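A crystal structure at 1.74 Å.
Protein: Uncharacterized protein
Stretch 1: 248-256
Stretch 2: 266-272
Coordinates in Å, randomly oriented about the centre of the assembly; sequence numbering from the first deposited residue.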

# COMPACT_ATOMS: atom_id res chain seq x y z
N CYS A 248 -10.89 8.21 -17.97
CA CYS A 248 -11.70 7.04 -17.69
C CYS A 248 -11.81 6.73 -16.21
O CYS A 248 -12.14 5.59 -15.83
CB CYS A 248 -11.26 5.81 -18.52
SG CYS A 248 -9.73 5.04 -17.97
N GLU A 249 -11.55 7.75 -15.39
CA GLU A 249 -11.64 7.66 -13.93
C GLU A 249 -10.64 6.64 -13.35
O GLU A 249 -10.88 6.02 -12.31
CB GLU A 249 -13.06 7.28 -13.50
CG GLU A 249 -14.16 8.12 -14.06
CD GLU A 249 -14.07 9.61 -13.74
OE1 GLU A 249 -13.26 10.05 -12.88
OE2 GLU A 249 -14.88 10.35 -14.35
N LEU A 250 -9.53 6.44 -14.05
CA LEU A 250 -8.46 5.60 -13.56
C LEU A 250 -7.77 6.30 -12.39
O LEU A 250 -7.35 7.46 -12.51
CB LEU A 250 -7.45 5.33 -14.66
CG LEU A 250 -6.25 4.50 -14.23
CD1 LEU A 250 -6.64 3.10 -13.82
CD2 LEU A 250 -5.20 4.52 -15.32
N ILE A 251 -7.70 5.60 -11.28
CA ILE A 251 -7.18 6.17 -10.03
C ILE A 251 -5.70 5.85 -9.92
O ILE A 251 -5.20 4.91 -10.56
CB ILE A 251 -7.98 5.64 -8.81
CG1 ILE A 251 -7.64 6.36 -7.49
CG2 ILE A 251 -7.83 4.15 -8.67
CD1 ILE A 251 -7.90 7.85 -7.48
N ASN A 252 -5.00 6.67 -9.16
CA ASN A 252 -3.58 6.46 -8.88
C ASN A 252 -3.33 6.04 -7.43
O ASN A 252 -4.11 6.39 -6.55
CB ASN A 252 -2.78 7.74 -9.14
CG ASN A 252 -3.35 8.95 -8.45
OD1 ASN A 252 -4.38 9.46 -8.85
ND2 ASN A 252 -2.68 9.41 -7.40
N GLN A 253 -2.25 5.27 -7.26
CA GLN A 253 -1.68 4.84 -5.99
C GLN A 253 -2.62 3.83 -5.33
O GLN A 253 -3.37 4.18 -4.42
CB GLN A 253 -1.42 6.05 -5.09
CG GLN A 253 -0.65 5.74 -3.84
CD GLN A 253 -0.20 7.00 -3.14
OE1 GLN A 253 -0.95 7.96 -3.05
NE2 GLN A 253 1.00 6.97 -2.61
N THR A 254 -2.61 2.60 -5.83
CA THR A 254 -3.48 1.56 -5.29
C THR A 254 -2.59 0.50 -4.63
O THR A 254 -1.81 0.83 -3.74
CB THR A 254 -4.46 0.99 -6.34
OG1 THR A 254 -3.73 0.42 -7.44
CG2 THR A 254 -5.40 2.09 -6.86
N SER A 255 -2.70 -0.76 -5.06
CA SER A 255 -1.94 -1.82 -4.43
C SER A 255 -1.84 -2.99 -5.38
O SER A 255 -2.54 -3.07 -6.42
CB SER A 255 -2.59 -2.26 -3.09
OG SER A 255 -3.77 -3.05 -3.34
N MSE A 256 -0.90 -3.88 -5.08
CA MSE A 256 -0.71 -5.10 -5.88
C MSE A 256 -0.24 -6.26 -5.03
O MSE A 256 0.19 -6.11 -3.87
CB MSE A 256 0.25 -4.82 -7.05
CG MSE A 256 1.66 -4.65 -6.60
SE MSE A 256 2.84 -4.50 -8.18
CE MSE A 256 2.30 -6.02 -9.23
N ILE A 266 -2.98 -6.83 -9.85
CA ILE A 266 -3.07 -5.38 -9.55
C ILE A 266 -4.54 -5.00 -9.35
O ILE A 266 -5.35 -5.33 -10.17
CB ILE A 266 -2.50 -4.55 -10.71
CG1 ILE A 266 -1.05 -4.95 -10.98
CG2 ILE A 266 -2.66 -3.05 -10.41
CD1 ILE A 266 -0.50 -4.64 -12.38
N ALA A 267 -4.85 -4.33 -8.24
CA ALA A 267 -6.22 -3.95 -7.90
C ALA A 267 -6.40 -2.44 -8.01
O ALA A 267 -5.61 -1.66 -7.48
CB ALA A 267 -6.58 -4.41 -6.50
N THR A 268 -7.43 -2.03 -8.74
CA THR A 268 -7.68 -0.64 -8.99
C THR A 268 -9.12 -0.44 -9.44
O THR A 268 -9.97 -1.33 -9.23
CB THR A 268 -6.66 -0.01 -10.00
OG1 THR A 268 -6.85 1.39 -10.06
CG2 THR A 268 -6.83 -0.60 -11.42
N TYR A 269 -9.41 0.74 -9.99
CA TYR A 269 -10.71 1.01 -10.57
C TYR A 269 -10.65 1.99 -11.76
O TYR A 269 -9.71 2.76 -11.90
CB TYR A 269 -11.76 1.46 -9.53
CG TYR A 269 -11.53 2.79 -8.80
CD1 TYR A 269 -11.73 4.01 -9.44
CD2 TYR A 269 -11.15 2.80 -7.46
CE1 TYR A 269 -11.54 5.21 -8.77
CE2 TYR A 269 -10.96 4.00 -6.76
CZ TYR A 269 -11.14 5.20 -7.41
OH TYR A 269 -10.97 6.39 -6.76
N TRP A 270 -11.65 1.88 -12.63
CA TRP A 270 -11.88 2.80 -13.74
C TRP A 270 -13.28 2.53 -14.33
O TRP A 270 -13.89 1.50 -14.03
CB TRP A 270 -10.75 2.69 -14.80
CG TRP A 270 -10.75 1.36 -15.58
CD1 TRP A 270 -11.53 1.04 -16.67
CD2 TRP A 270 -9.88 0.24 -15.39
NE1 TRP A 270 -11.23 -0.22 -17.13
CE2 TRP A 270 -10.22 -0.73 -16.36
CE3 TRP A 270 -8.82 -0.02 -14.51
CZ2 TRP A 270 -9.56 -1.95 -16.44
CZ3 TRP A 270 -8.19 -1.27 -14.59
CH2 TRP A 270 -8.56 -2.19 -15.54
N ARG A 271 -13.79 3.44 -15.16
CA ARG A 271 -15.14 3.28 -15.74
C ARG A 271 -15.18 2.55 -17.09
O ARG A 271 -14.19 2.51 -17.84
CB ARG A 271 -15.87 4.63 -15.90
CG ARG A 271 -15.32 5.56 -16.98
CD ARG A 271 -16.20 6.81 -17.15
NE ARG A 271 -15.56 7.72 -18.10
CZ ARG A 271 -15.66 7.62 -19.43
NH1 ARG A 271 -16.40 6.67 -19.99
NH2 ARG A 271 -14.99 8.46 -20.22
N GLU A 272 -16.31 1.92 -17.37
CA GLU A 272 -16.60 1.45 -18.73
C GLU A 272 -16.73 2.64 -19.70
O GLU A 272 -17.14 3.73 -19.30
CB GLU A 272 -17.88 0.61 -18.74
CG GLU A 272 -17.81 -0.68 -17.97
CD GLU A 272 -16.82 -1.65 -18.57
OE1 GLU A 272 -15.59 -1.49 -18.36
OE2 GLU A 272 -17.28 -2.58 -19.27
O HOH W 1 -14.63 10.25 -17.08
O HOH W 2 -4.77 2.23 -11.29

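The two stretches run antiparallel, but they pair as strands only where Ser 255 and Met 256 meet Ala 267 and Ile 266. There Ala 267 N donates to Ser 255 O at 3.2 Å. At the other end, Arg 271 N donates to Cys 248 O at 2.8 Å, and the bond is nearly straight. Between these points stretch 1 is a loop. Asn 252 and Gln 253 make no contact with stretch 2. Close to the Cys 248 end, Leu 250 CA approaches Tyr 269 O at 3.5 Å in a CA-H...O contact.

A side chain supports the backbone where the loop returns: Thr 254 OG1 donates to Ala 267 O at 2.8 Å. Ile 251 lies over one face of the Tyr 269 ring, with its CG2 3.6 Å from the ring centroid, almost on the ring normal. A branched, apolar residue suits this buried face. Leu 250 CD1 packs 3.9 Å from Trp 270 CE3, and Met 256 CE, of a selenomethionine, lies 3.9 Å from Ile 266 CG1.

Two waters bridge further polar groups. One donates to Glu 249 OE2 (2.7 Å) and accepts from Arg 271 NE (2.9 Å), linking the carboxylate and the guanidinium, which make no direct hydrogen bond, while Glu 249 CG packs 3.9 Å from Arg 271 CD. Another bridges Ile 251 O (2.8 Å) and Thr 268 OG1 (2.6 Å). Together the stretches bury 650 Å².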